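Local structure of TbpB (3HOL) at residues S79-V84 with A243-G248; L120-S125 with A263-S268; E138-Y143 with E222-F227; W126-N131 with V157-G162; T406-D411 with F501-Q506. The protein probably binds host transferrin at the bacterial surface, as the lipoprotein component of the receptor through which Actinobacillus pleuropneumoniae acquires iron. All coordinates share one frame; numbering follows the deposited sequence.

Contact 1 (S79-V84 with A243-G248); sequences SSLQYV and AEEMAG
Leu-81 brings one methyl to the carboxylate of Glu-245, CD2 lying 4.0 Å from Glu-245 CD, while the same side chain also packs on Ser-262 and Lys-264 of strand 257-265. At Gln-82 the contact turns polar. Its backbone N gives an almost straight hydrogen bond to Glu-245 OE2 (2.7 Å, 169° at the hydrogen), which receives it on the syn lone pair, the side of the other oxygen. The Gln-82 side chain crosses the glutamate at about a right angle, and a water donates both to Gln-82 OE1 and to Glu-245 OE2, the latter at 2.6 Å; two donors therefore grip OE2. Tyr-83 N then bonds Glu-245 OE1 at 2.7 Å, from the syn side but 34° out of the carboxylate plane. One acidic group can thus receive successive amides of an irregular loop because Glu-245 reaches out as an extended chain (chi2 171°). It does so from a classic beta bulge, in which Glu-244 and Glu-245 together face Tyr-239 at the start of strand 245-251 of the N-lobe barrel; both side chains consequently head for the loop that leads into strand 84-91 of the neighbouring five-stranded sheet. The Tyr-83 hydroxyl meets Glu-244 OE2 through a second water, and Glu-244 OE1 is taken by Lys-242 N. Val-84 N adds a weak bond to Glu-245 OE1 (3.1 Å). The Val-84 side chain adds packing: CG1 and CG2 both touch Glu-245 CB at 3.9 Å, and Val-84 CB packs against Ala-247 CB at the same distance.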
# COMPACT_ATOMS: atom_id res chain seq x y z
N SER A 79 13.23 11.52 -15.59
CA SER A 79 11.99 12.24 -15.88
C SER A 79 10.83 11.35 -16.39
O SER A 79 9.70 11.80 -16.39
CB SER A 79 12.25 13.38 -16.88
OG SER A 79 12.94 14.43 -16.20
N SER A 80 11.13 10.13 -16.81
CA SER A 80 10.07 9.22 -17.29
C SER A 80 9.35 8.48 -16.14
O SER A 80 8.33 7.81 -16.36
CB SER A 80 10.65 8.23 -18.28
OG SER A 80 11.60 7.36 -17.64
N LEU A 81 9.92 8.53 -14.94
CA LEU A 81 9.34 7.83 -13.77
C LEU A 81 8.38 8.76 -13.07
O LEU A 81 8.78 9.82 -12.60
CB LEU A 81 10.45 7.36 -12.79
CG LEU A 81 11.37 6.30 -13.39
CD1 LEU A 81 12.48 5.90 -12.43
CD2 LEU A 81 10.54 5.03 -13.78
N GLN A 82 7.10 8.37 -13.00
CA GLN A 82 6.07 9.21 -12.36
C GLN A 82 5.77 8.85 -10.92
O GLN A 82 5.26 9.67 -10.14
CB GLN A 82 4.76 9.11 -13.17
CG GLN A 82 4.88 9.56 -14.62
CD GLN A 82 3.57 9.37 -15.32
OE1 GLN A 82 3.37 8.38 -16.00
NE2 GLN A 82 2.64 10.29 -15.09
N TYR A 83 6.06 7.62 -10.52
CA TYR A 83 5.55 7.13 -9.22
C TYR A 83 6.66 6.57 -8.34
O TYR A 83 6.40 6.29 -7.17
CB TYR A 83 4.52 6.00 -9.45
CG TYR A 83 3.35 6.49 -10.25
CD1 TYR A 83 2.42 7.39 -9.67
CD2 TYR A 83 3.14 6.07 -11.57
CE1 TYR A 83 1.32 7.87 -10.38
CE2 TYR A 83 2.03 6.54 -12.30
CZ TYR A 83 1.12 7.45 -11.70
OH TYR A 83 0.02 7.93 -12.39
N VAL A 84 7.86 6.33 -8.89
CA VAL A 84 8.92 5.72 -8.06
C VAL A 84 10.26 6.47 -8.22
O VAL A 84 10.44 7.20 -9.19
CB VAL A 84 9.13 4.21 -8.39
CG1 VAL A 84 7.84 3.44 -8.22
CG2 VAL A 84 9.69 3.98 -9.85
N ALA A 243 -0.14 -0.09 -11.38
CA ALA A 243 1.18 -0.78 -11.36
C ALA A 243 2.05 -0.42 -12.60
O ALA A 243 2.79 -1.25 -13.13
CB ALA A 243 1.00 -2.32 -11.21
N GLU A 244 1.95 0.84 -13.03
CA GLU A 244 2.80 1.36 -14.08
C GLU A 244 4.30 1.17 -13.79
O GLU A 244 5.06 0.99 -14.69
CB GLU A 244 2.52 2.85 -14.29
CG GLU A 244 1.12 3.15 -14.91
CD GLU A 244 0.01 3.40 -13.91
OE1 GLU A 244 -0.00 2.91 -12.76
OE2 GLU A 244 -0.94 4.08 -14.30
N GLU A 245 4.70 1.21 -12.51
CA GLU A 245 6.11 1.25 -12.14
C GLU A 245 6.31 0.35 -10.91
O GLU A 245 5.31 -0.11 -10.28
CB GLU A 245 6.54 2.71 -11.83
CG GLU A 245 6.50 3.59 -13.13
CD GLU A 245 6.70 5.04 -12.85
OE1 GLU A 245 7.14 5.42 -11.75
OE2 GLU A 245 6.39 5.83 -13.74
N MET A 246 7.58 0.06 -10.59
CA MET A 246 7.88 -0.81 -9.45
C MET A 246 9.20 -0.35 -8.83
O MET A 246 10.05 0.26 -9.51
CB MET A 246 7.96 -2.29 -9.88
CG MET A 246 9.03 -2.52 -10.98
SD MET A 246 9.24 -4.29 -11.38
CE MET A 246 10.34 -4.84 -9.99
N ALA A 247 9.37 -0.61 -7.54
CA ALA A 247 10.62 -0.24 -6.86
C ALA A 247 10.77 -1.19 -5.69
O ALA A 247 9.78 -1.78 -5.21
CB ALA A 247 10.57 1.23 -6.39
N GLY A 248 12.00 -1.38 -5.26
CA GLY A 248 12.21 -2.26 -4.08
C GLY A 248 13.65 -2.39 -3.69
O GLY A 248 14.52 -1.61 -4.13
O HOH W 1 4.52 5.60 -15.52
O HOH W 2 -0.76 6.67 -14.40

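Contact 2 (L120-S125 with A263-S268); sequences LTYTGS and AKHNGS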
# COMPACT_ATOMS: atom_id res chain seq x y z
N LEU A 120 4.50 -8.45 -18.68
CA LEU A 120 5.06 -7.10 -18.78
C LEU A 120 6.50 -6.99 -18.29
O LEU A 120 6.86 -7.54 -17.24
CB LEU A 120 4.16 -6.09 -18.06
CG LEU A 120 2.84 -5.70 -18.75
CD1 LEU A 120 1.93 -5.05 -17.71
CD2 LEU A 120 3.07 -4.76 -19.93
N THR A 121 7.32 -6.31 -19.07
CA THR A 121 8.76 -6.12 -18.74
C THR A 121 8.93 -4.74 -18.15
O THR A 121 8.57 -3.78 -18.79
CB THR A 121 9.63 -6.28 -20.01
OG1 THR A 121 9.58 -7.64 -20.38
CG2 THR A 121 11.09 -5.91 -19.76
N TYR A 122 9.45 -4.65 -16.91
CA TYR A 122 9.79 -3.35 -16.33
C TYR A 122 11.30 -3.19 -16.49
O TYR A 122 12.08 -4.09 -16.12
CB TYR A 122 9.46 -3.36 -14.85
CG TYR A 122 7.99 -3.41 -14.53
CD1 TYR A 122 7.33 -2.28 -14.05
CD2 TYR A 122 7.25 -4.60 -14.72
CE1 TYR A 122 5.94 -2.33 -13.72
CE2 TYR A 122 5.86 -4.65 -14.42
CZ TYR A 122 5.23 -3.51 -13.91
OH TYR A 122 3.90 -3.55 -13.60
N THR A 123 11.72 -2.02 -16.98
CA THR A 123 13.10 -1.71 -17.21
C THR A 123 13.49 -0.48 -16.43
O THR A 123 12.73 0.51 -16.39
CB THR A 123 13.34 -1.44 -18.71
OG1 THR A 123 13.02 -2.64 -19.44
CG2 THR A 123 14.82 -1.19 -18.95
N GLY A 124 14.70 -0.51 -15.85
CA GLY A 124 15.18 0.62 -15.06
C GLY A 124 16.61 0.41 -14.58
O GLY A 124 17.45 -0.09 -15.33
N SER A 125 16.91 0.85 -13.35
CA SER A 125 18.28 0.79 -12.84
C SER A 125 18.30 0.13 -11.49
O SER A 125 17.26 -0.23 -10.96
CB SER A 125 18.88 2.20 -12.66
OG SER A 125 18.14 2.92 -11.66
N ALA A 263 11.91 0.73 -11.83
CA ALA A 263 11.73 0.39 -13.23
C ALA A 263 10.28 0.68 -13.63
O ALA A 263 9.42 0.81 -12.79
CB ALA A 263 12.05 -1.09 -13.44
N LYS A 264 10.03 0.74 -14.93
CA LYS A 264 8.72 1.10 -15.47
C LYS A 264 8.46 0.17 -16.65
O LYS A 264 9.40 -0.13 -17.39
CB LYS A 264 8.81 2.54 -15.95
CG LYS A 264 7.69 3.02 -16.86
CD LYS A 264 7.97 4.48 -17.33
CE LYS A 264 6.85 4.98 -18.25
NZ LYS A 264 5.48 4.69 -17.69
N HIS A 265 7.20 -0.27 -16.81
CA HIS A 265 6.89 -1.18 -17.90
C HIS A 265 6.56 -0.39 -19.19
O HIS A 265 6.25 0.79 -19.15
CB HIS A 265 5.78 -2.22 -17.55
CG HIS A 265 4.38 -1.67 -17.52
ND1 HIS A 265 3.70 -1.27 -18.66
CD2 HIS A 265 3.51 -1.50 -16.50
CE1 HIS A 265 2.50 -0.85 -18.33
NE2 HIS A 265 2.34 -0.99 -17.03
N ASN A 266 6.66 -1.07 -20.32
CA ASN A 266 6.47 -0.42 -21.61
C ASN A 266 5.13 -0.79 -22.24
O ASN A 266 5.02 -0.75 -23.46
CB ASN A 266 7.62 -0.80 -22.56
CG ASN A 266 7.70 -2.31 -22.83
OD1 ASN A 266 7.19 -3.15 -22.06
ND2 ASN A 266 8.35 -2.66 -23.95
N GLY A 267 4.14 -1.17 -21.43
CA GLY A 267 2.83 -1.59 -21.97
C GLY A 267 1.92 -0.44 -22.38
O GLY A 267 2.04 0.68 -21.83
N SER A 268 1.01 -0.70 -23.33
CA SER A 268 0.04 0.33 -23.78
C SER A 268 -1.38 -0.15 -23.61
O SER A 268 -1.69 -1.27 -24.03
CB SER A 268 0.21 0.61 -25.27
OG SER A 268 1.57 0.78 -25.63
O HOH W 3 6.36 -5.58 -21.73
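Tyr-122 and His-265 meet in an offset edge-to-face pair, the imidazole edge turned to the phenol face with the ring planes at 86°. The stem of the imidazole takes part as well: His-265 CB sits over the centre of the Tyr-122 ring, 3.6 Å from the centroid, as a CH-pi contact. Leu-120 covers a face of the imidazole in turn, its CD1 4.0 Å from the centroid of the His-265 ring and almost on the normal. Beside the tyrosine, Tyr-122 CB touches Ala-263 CB at 3.7 Å.

Several features hold this cluster in place. With CG between backbone N and carbonyl carbon (chi1 75°), His-265 lies alongside Tyr-122, pointing the same way; Gly-267 N donates to His-265 ND1 at 2.8 Å, within the ring plane, which fixes the rotation of the imidazole. Tyr-122 OH is bonded to Ala-243 O. Between the strands, Thr-123 and Lys-264, whose side chains point to the other face, form an antiparallel hydrogen-bonded pair: Thr-123 N reaches Lys-264 O at 3.0 Å, and Lys-264 N reaches Thr-123 O at 3.1 Å. A water also links Thr-121 N with Asn-266 OD1.

These are the first and last strands of the N-lobe barrel, so their pairing closes it: strand 119-133 has strand 171-178 on its other side, and strand 257-265 has strand 245-251.

Contact 3 (E138-Y143 with E222-F227); sequences EGRPNY and ESYNFF
Tyr-224 carries CG anti to its backbone N (chi1 -174°), which lays the phenol under Arg-140, whose chain runs extended from CG to NE across it. The two belong to long loops at the end of the N-lobe barrel remote from the chain's centre, one following strand 119-133 and the other preceding strand 231-239. Arg-140 CG lies over a face of the Tyr-224 ring, 3.6 Å from the centroid, a CH-pi contact, and Arg-140 NE reaches on to donate to Tyr-224 OH at 3.1 Å. The place of that hydroxyl is less sure, since the model puts it too near Glu-138 OE2, an oxygen that also makes a salt bridge with Lys-218. Phe-226 stands at the edge of the phenol: Tyr-224 CE2 lies over the centre of its ring, and its own CE1 lies over one face of the guanidinium, toward the rim. The guanidinium is tied further by Asn-131 to NH2 and by Gly-154 O to NH1. Pro-141 touches both aromatic residues, with CG 3.9 Å from Tyr-224 CB and CD 3.9 Å from Phe-226 CZ. Just beyond, an Asx turn shapes the second loop: Asn-225 OD1 accepts from Phe-227 N at 2.9 Å, the donor well above the carbonyl plane.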
# COMPACT_ATOMS: atom_id res chain seq x y z
N GLU A 138 39.86 -10.12 4.50
CA GLU A 138 38.77 -9.99 3.54
C GLU A 138 39.25 -9.79 2.11
O GLU A 138 38.60 -10.26 1.17
CB GLU A 138 37.80 -8.87 3.95
CG GLU A 138 36.54 -8.74 3.07
CD GLU A 138 35.62 -9.96 3.09
OE1 GLU A 138 35.78 -10.86 3.95
OE2 GLU A 138 34.73 -10.05 2.23
N GLY A 139 40.39 -9.13 1.95
CA GLY A 139 41.02 -8.96 0.65
C GLY A 139 40.32 -8.00 -0.30
O GLY A 139 40.36 -8.20 -1.52
N ARG A 140 39.71 -6.96 0.23
CA ARG A 140 39.07 -5.94 -0.61
C ARG A 140 40.13 -5.14 -1.34
O ARG A 140 41.26 -5.04 -0.86
CB ARG A 140 38.11 -5.07 0.20
CG ARG A 140 36.80 -5.83 0.48
CD ARG A 140 35.82 -5.07 1.33
NE ARG A 140 34.66 -5.92 1.55
CZ ARG A 140 33.47 -5.51 1.99
NH1 ARG A 140 33.24 -4.24 2.30
NH2 ARG A 140 32.51 -6.41 2.14
N PRO A 141 39.78 -4.61 -2.52
CA PRO A 141 40.79 -4.01 -3.40
C PRO A 141 41.27 -2.64 -2.92
O PRO A 141 40.48 -1.83 -2.46
CB PRO A 141 40.07 -3.88 -4.76
CG PRO A 141 38.69 -4.46 -4.57
CD PRO A 141 38.43 -4.44 -3.08
N ASN A 142 42.56 -2.37 -3.07
CA ASN A 142 43.12 -1.11 -2.69
C ASN A 142 43.02 -0.06 -3.82
O ASN A 142 42.60 1.10 -3.59
CB ASN A 142 44.58 -1.35 -2.29
CG ASN A 142 44.73 -1.69 -0.84
OD1 ASN A 142 43.86 -1.43 -0.02
ND2 ASN A 142 45.86 -2.26 -0.49
N TYR A 143 43.41 -0.45 -5.02
CA TYR A 143 43.57 0.49 -6.12
C TYR A 143 42.88 0.04 -7.41
O TYR A 143 43.33 -0.89 -8.06
CB TYR A 143 45.06 0.77 -6.37
CG TYR A 143 45.85 1.07 -5.10
CD1 TYR A 143 45.54 2.17 -4.31
CD2 TYR A 143 46.92 0.24 -4.69
CE1 TYR A 143 46.29 2.48 -3.15
CE2 TYR A 143 47.65 0.51 -3.49
CZ TYR A 143 47.34 1.65 -2.75
OH TYR A 143 48.01 1.96 -1.57
N GLU A 222 42.33 -7.30 -6.52
CA GLU A 222 41.75 -6.60 -7.67
C GLU A 222 40.52 -7.29 -8.30
O GLU A 222 39.68 -6.64 -8.94
CB GLU A 222 42.81 -6.38 -8.75
CG GLU A 222 43.87 -5.38 -8.33
CD GLU A 222 44.67 -4.83 -9.51
OE1 GLU A 222 44.08 -4.53 -10.58
OE2 GLU A 222 45.90 -4.70 -9.36
N SER A 223 40.43 -8.59 -8.10
CA SER A 223 39.31 -9.35 -8.61
C SER A 223 38.21 -9.60 -7.53
O SER A 223 37.32 -10.39 -7.76
CB SER A 223 39.83 -10.68 -9.21
OG SER A 223 40.01 -11.67 -8.20
N TYR A 224 38.30 -8.94 -6.38
CA TYR A 224 37.29 -9.09 -5.32
C TYR A 224 35.90 -8.81 -5.88
O TYR A 224 35.69 -7.82 -6.60
CB TYR A 224 37.58 -8.17 -4.15
CG TYR A 224 36.67 -8.34 -2.94
CD1 TYR A 224 37.02 -9.20 -1.91
CD2 TYR A 224 35.47 -7.64 -2.83
CE1 TYR A 224 36.18 -9.35 -0.78
CE2 TYR A 224 34.63 -7.80 -1.72
CZ TYR A 224 35.00 -8.65 -0.70
OH TYR A 224 34.18 -8.80 0.40
N ASN A 225 34.95 -9.66 -5.51
CA ASN A 225 33.59 -9.59 -6.02
C ASN A 225 32.68 -9.15 -4.88
O ASN A 225 32.50 -9.88 -3.90
CB ASN A 225 33.21 -10.97 -6.60
CG ASN A 225 31.71 -11.13 -6.81
OD1 ASN A 225 30.99 -10.15 -6.97
ND2 ASN A 225 31.22 -12.35 -6.79
N PHE A 226 32.14 -7.93 -4.96
CA PHE A 226 31.27 -7.39 -3.90
C PHE A 226 29.86 -8.04 -3.80
O PHE A 226 29.11 -7.76 -2.85
CB PHE A 226 31.13 -5.87 -4.07
CG PHE A 226 32.31 -5.13 -3.53
CD1 PHE A 226 32.38 -4.81 -2.17
CD2 PHE A 226 33.41 -4.84 -4.35
CE1 PHE A 226 33.53 -4.15 -1.65
CE2 PHE A 226 34.52 -4.19 -3.85
CZ PHE A 226 34.59 -3.84 -2.50
N PHE A 227 29.51 -8.86 -4.80
CA PHE A 227 28.11 -9.32 -5.02
C PHE A 227 28.02 -10.84 -4.95
O PHE A 227 27.41 -11.48 -5.83
CB PHE A 227 27.63 -8.84 -6.42
CG PHE A 227 28.02 -7.39 -6.71
CD1 PHE A 227 27.35 -6.35 -6.10
CD2 PHE A 227 29.09 -7.10 -7.59
CE1 PHE A 227 27.71 -5.01 -6.33
CE2 PHE A 227 29.46 -5.77 -7.83
CZ PHE A 227 28.76 -4.72 -7.20

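Contact 4 (W126-N131 with V157-G162); sequences WDFTSN and VGLVSG
Thr-129 and Val-160 form a single backbone bridge, CA to CA 4.3 Å, between chain segments that run in nearly opposite directions. The loop between the first two strands of the N-lobe barrel here folds back along the first of them, strand 119-133, on the side where Trp-126 still pairs with Tyr-171; the other side of the strand is bonded to strand 257-265. Ser-161 N to Phe-128 O (3.0 Å) and Ser-130 N to Leu-159 O (2.7 Å) are the backbone bonds that flank the bridge.

Hydroxyls add bonds on either side of the bridge. Ser-161 OG, set between its own backbone N and carbonyl carbon (chi1 45°), donates to Asp-127 OD1 at 2.7 Å on the anti lone pair, and accepts from Phe-128 N at 3.3 Å. The second oxygen, Asp-127 OD2, makes a salt bridge with Lys-75, so the buried carboxylate has a partner at each oxygen and would probably stay ionised. Between the polar ends lies Phe-128. Ser-161 CB stands over a face of its ring in a CH-pi contact, and Phe-128 CE1 packs on Leu-159 CG at 4.0 Å. Val-160 points the other way, onto Tyr-88, Ile-90 and Val-103 of the adjoining five-stranded sheet, so the loop segment also packs on that sheet, as Asp-127 and Thr-129 of the barrel strand do. At the far end Ser-130 OG does double duty, accepting from Leu-159 N at 3.0 Å while giving its own proton to Asn-131 O at 2.7 Å, in the carbonyl plane and on a lone pair.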
# COMPACT_ATOMS: atom_id res chain seq x y z
N TRP A 126 19.49 -0.07 -10.95
CA TRP A 126 19.61 -0.48 -9.56
C TRP A 126 20.84 0.26 -9.01
O TRP A 126 21.61 0.82 -9.79
CB TRP A 126 19.68 -2.00 -9.42
CG TRP A 126 20.93 -2.71 -10.03
CD1 TRP A 126 21.20 -2.93 -11.37
CD2 TRP A 126 21.99 -3.33 -9.31
NE1 TRP A 126 22.39 -3.62 -11.51
CE2 TRP A 126 22.90 -3.87 -10.26
CE3 TRP A 126 22.30 -3.45 -7.94
CZ2 TRP A 126 24.07 -4.53 -9.90
CZ3 TRP A 126 23.48 -4.12 -7.57
CH2 TRP A 126 24.35 -4.65 -8.56
N ASP A 127 20.94 0.31 -7.68
CA ASP A 127 22.00 0.99 -6.97
C ASP A 127 22.24 0.17 -5.70
O ASP A 127 21.42 -0.69 -5.36
CB ASP A 127 21.54 2.41 -6.60
CG ASP A 127 21.62 3.36 -7.80
OD1 ASP A 127 22.76 3.68 -8.18
OD2 ASP A 127 20.55 3.77 -8.33
N PHE A 128 23.34 0.45 -4.99
CA PHE A 128 23.71 -0.36 -3.84
C PHE A 128 24.69 0.38 -2.98
O PHE A 128 25.35 1.34 -3.44
CB PHE A 128 24.39 -1.71 -4.25
CG PHE A 128 25.68 -1.54 -5.07
CD1 PHE A 128 26.92 -1.41 -4.44
CD2 PHE A 128 25.65 -1.56 -6.46
CE1 PHE A 128 28.10 -1.24 -5.20
CE2 PHE A 128 26.82 -1.39 -7.21
CZ PHE A 128 28.04 -1.24 -6.56
N THR A 129 24.80 -0.10 -1.74
CA THR A 129 26.00 0.20 -0.93
C THR A 129 26.53 -1.10 -0.36
O THR A 129 25.73 -1.97 0.04
CB THR A 129 25.77 1.27 0.19
OG1 THR A 129 26.97 1.39 0.99
CG2 THR A 129 24.56 0.92 1.15
N SER A 130 27.84 -1.30 -0.38
CA SER A 130 28.37 -2.47 0.36
C SER A 130 28.48 -2.14 1.86
O SER A 130 28.15 -1.04 2.30
CB SER A 130 29.72 -2.93 -0.20
OG SER A 130 30.73 -2.05 0.28
N ASN A 131 28.86 -3.13 2.66
CA ASN A 131 29.26 -2.82 4.03
C ASN A 131 30.71 -2.32 4.01
O ASN A 131 31.30 -2.19 2.91
CB ASN A 131 29.09 -4.07 4.92
CG ASN A 131 30.02 -5.18 4.56
OD1 ASN A 131 30.57 -5.25 3.46
ND2 ASN A 131 30.19 -6.12 5.51
N VAL A 157 35.13 2.62 4.21
CA VAL A 157 33.84 3.21 3.81
C VAL A 157 33.14 2.30 2.79
O VAL A 157 33.76 1.86 1.81
CB VAL A 157 34.06 4.59 3.15
CG1 VAL A 157 32.72 5.18 2.63
CG2 VAL A 157 34.72 5.56 4.13
N GLY A 158 31.85 2.06 2.98
CA GLY A 158 31.13 1.18 2.05
C GLY A 158 31.30 1.70 0.63
O GLY A 158 31.28 2.92 0.42
N LEU A 159 31.46 0.78 -0.32
CA LEU A 159 31.38 1.12 -1.73
C LEU A 159 29.94 1.38 -2.18
O LEU A 159 29.06 0.54 -1.94
CB LEU A 159 31.91 -0.03 -2.57
CG LEU A 159 31.74 0.04 -4.10
CD1 LEU A 159 32.51 1.23 -4.70
CD2 LEU A 159 32.22 -1.24 -4.74
N VAL A 160 29.71 2.51 -2.86
CA VAL A 160 28.38 2.87 -3.39
C VAL A 160 28.39 2.78 -4.92
O VAL A 160 29.41 3.08 -5.53
CB VAL A 160 27.98 4.30 -2.97
CG1 VAL A 160 26.48 4.55 -3.20
CG2 VAL A 160 28.27 4.52 -1.45
N SER A 161 27.26 2.39 -5.53
CA SER A 161 27.15 2.40 -7.01
C SER A 161 27.57 3.78 -7.58
O SER A 161 28.16 3.86 -8.66
CB SER A 161 25.72 2.09 -7.47
OG SER A 161 24.79 2.84 -6.67
N GLY A 162 27.28 4.84 -6.84
CA GLY A 162 27.61 6.21 -7.25
C GLY A 162 29.10 6.52 -7.20
O GLY A 162 29.55 7.54 -7.73

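Contact 5 (T406-D411 with F501-Q506); sequences TEFDVD and FGAKQQ
The interior of the C-lobe beta barrel supplies this contact, in which Phe-408 and Phe-501 meet from two strands that are not direct neighbours. Strands 405-411 and 495-508 both pair with strand 375-387, one along each side of it, and the curl of the sheet turns the inward side chains of the outer two toward each other. The segment axes cross at 57° and approach to 7.4 Å, a separation for side chains to fill and too wide for backbone pairing.

The aromatic rings do most of the filling. Phe-501 CG, between backbone N and carbonyl carbon (chi1 62°), brings its ring obliquely to that of Phe-408. Their planes are not far from parallel, 26° apart, but the rings are slid so far past each other that they barely overlap, with centroids 5.2 Å apart. The touch is confined to a few atoms: the tip of one ring, Phe-408 CZ, lies 3.4 Å from Phe-501 CD1 and 3.5 Å from Phe-501 CE1. Leu-484 packs on both rings, while Leu-417 adds to the side of Phe-408 and Phe-488 to that of Phe-501, which makes the pair part of a continuous apolar core.

Thr-406 faces the same way two residues earlier on its strand, with CG2 4.3 Å from Phe-501 CB and OG1 3.5 Å from Gly-502 O. Phe-408 also meets Ala-503, whose methyl carbon CB rests 3.8 Å from Phe-408 CD2 and equally close to Phe-408 CE2.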
# COMPACT_ATOMS: atom_id res chain seq x y z
N THR A 406 -27.89 -3.15 7.14
CA THR A 406 -27.87 -3.16 5.69
C THR A 406 -28.21 -4.56 5.25
O THR A 406 -27.93 -5.52 5.98
CB THR A 406 -26.50 -2.73 5.12
OG1 THR A 406 -25.49 -3.61 5.61
CG2 THR A 406 -26.14 -1.28 5.52
N GLU A 407 -28.83 -4.69 4.08
CA GLU A 407 -29.19 -5.98 3.50
C GLU A 407 -29.00 -5.87 2.02
O GLU A 407 -29.29 -4.83 1.44
CB GLU A 407 -30.67 -6.31 3.75
CG GLU A 407 -31.08 -6.22 5.21
CD GLU A 407 -32.58 -6.45 5.43
OE1 GLU A 407 -33.37 -6.37 4.46
OE2 GLU A 407 -32.94 -6.67 6.61
N PHE A 408 -28.57 -6.96 1.40
CA PHE A 408 -28.36 -7.02 -0.04
C PHE A 408 -28.78 -8.38 -0.56
O PHE A 408 -28.55 -9.41 0.11
CB PHE A 408 -26.87 -6.77 -0.38
CG PHE A 408 -26.35 -5.49 0.18
CD1 PHE A 408 -26.38 -4.33 -0.58
CD2 PHE A 408 -25.86 -5.43 1.48
CE1 PHE A 408 -25.93 -3.15 -0.07
CE2 PHE A 408 -25.39 -4.23 2.02
CZ PHE A 408 -25.44 -3.08 1.24
N ASP A 409 -29.44 -8.36 -1.72
CA ASP A 409 -29.70 -9.57 -2.50
C ASP A 409 -28.73 -9.56 -3.65
O ASP A 409 -28.63 -8.57 -4.37
CB ASP A 409 -31.11 -9.59 -3.08
CG ASP A 409 -32.18 -9.56 -2.01
OD1 ASP A 409 -31.87 -9.69 -0.81
OD2 ASP A 409 -33.35 -9.38 -2.39
N VAL A 410 -28.01 -10.66 -3.79
CA VAL A 410 -26.95 -10.76 -4.77
C VAL A 410 -27.26 -11.95 -5.67
O VAL A 410 -27.40 -13.09 -5.20
CB VAL A 410 -25.55 -10.93 -4.08
CG1 VAL A 410 -24.47 -11.32 -5.11
CG2 VAL A 410 -25.16 -9.67 -3.32
N ASP A 411 -27.33 -11.67 -6.96
CA ASP A 411 -27.58 -12.69 -7.94
C ASP A 411 -26.33 -12.76 -8.82
O ASP A 411 -26.17 -11.97 -9.75
CB ASP A 411 -28.82 -12.31 -8.74
CG ASP A 411 -29.11 -13.26 -9.88
OD1 ASP A 411 -28.31 -14.21 -10.06
OD2 ASP A 411 -30.13 -13.06 -10.59
N PHE A 501 -20.39 1.15 3.73
CA PHE A 501 -21.11 -0.02 4.22
C PHE A 501 -20.35 -1.33 4.02
O PHE A 501 -19.48 -1.44 3.15
CB PHE A 501 -22.52 -0.10 3.58
CG PHE A 501 -22.52 -0.24 2.08
CD1 PHE A 501 -22.42 -1.50 1.48
CD2 PHE A 501 -22.61 0.87 1.26
CE1 PHE A 501 -22.42 -1.65 0.09
CE2 PHE A 501 -22.64 0.75 -0.13
CZ PHE A 501 -22.53 -0.52 -0.71
N GLY A 502 -20.73 -2.36 4.79
CA GLY A 502 -20.15 -3.67 4.65
C GLY A 502 -21.17 -4.72 5.07
O GLY A 502 -22.04 -4.40 5.87
N ALA A 503 -21.08 -5.93 4.51
CA ALA A 503 -22.06 -6.99 4.76
C ALA A 503 -21.46 -8.38 4.56
O ALA A 503 -20.62 -8.57 3.69
CB ALA A 503 -23.30 -6.82 3.86
N LYS A 504 -21.92 -9.34 5.36
CA LYS A 504 -21.43 -10.71 5.32
C LYS A 504 -22.50 -11.58 4.66
O LYS A 504 -23.68 -11.39 4.93
CB LYS A 504 -21.16 -11.19 6.75
CG LYS A 504 -20.80 -12.66 6.84
CD LYS A 504 -19.33 -12.89 6.67
CE LYS A 504 -18.76 -13.50 7.94
NZ LYS A 504 -17.44 -14.10 7.67
N GLN A 505 -22.08 -12.50 3.78
CA GLN A 505 -22.96 -13.52 3.18
C GLN A 505 -23.65 -14.30 4.30
O GLN A 505 -23.08 -14.53 5.37
CB GLN A 505 -22.16 -14.46 2.26
CG GLN A 505 -22.97 -15.18 1.16
CD GLN A 505 -22.14 -16.21 0.38
OE1 GLN A 505 -21.66 -15.94 -0.74
NE2 GLN A 505 -21.97 -17.38 0.96
N GLN A 506 -24.90 -14.65 4.06
CA GLN A 506 -25.74 -15.34 5.04
C GLN A 506 -26.01 -16.77 4.59
O GLN A 506 -25.91 -17.10 3.40
CB GLN A 506 -27.09 -14.63 5.20
CG GLN A 506 -27.01 -13.21 5.71
CD GLN A 506 -26.38 -13.11 7.08
OE1 GLN A 506 -25.25 -12.62 7.23
NE2 GLN A 506 -27.09 -13.57 8.10

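Four of the contacts belong to the N-terminal lobe; contact 5 lies in the other lobe, on the far side of the chain's centre from contact 1. Contacts 2 and 4 share strand 119-133, one joining it to a sheet neighbour, the other to a returning loop. Contact 1 adjoins contact 2 through neighbouring strands, Met-246 N meeting Ala-263 O, and contacts 3 and 4 touch where Phe-227 packs on Phe-128. Contacts 4 and 5 are wholly buried, yet the former relies on hydrogen bonds and the latter mainly on apolar packing. The partly buried contacts 1, 2 and 3 mix both, with bridging waters in the first two.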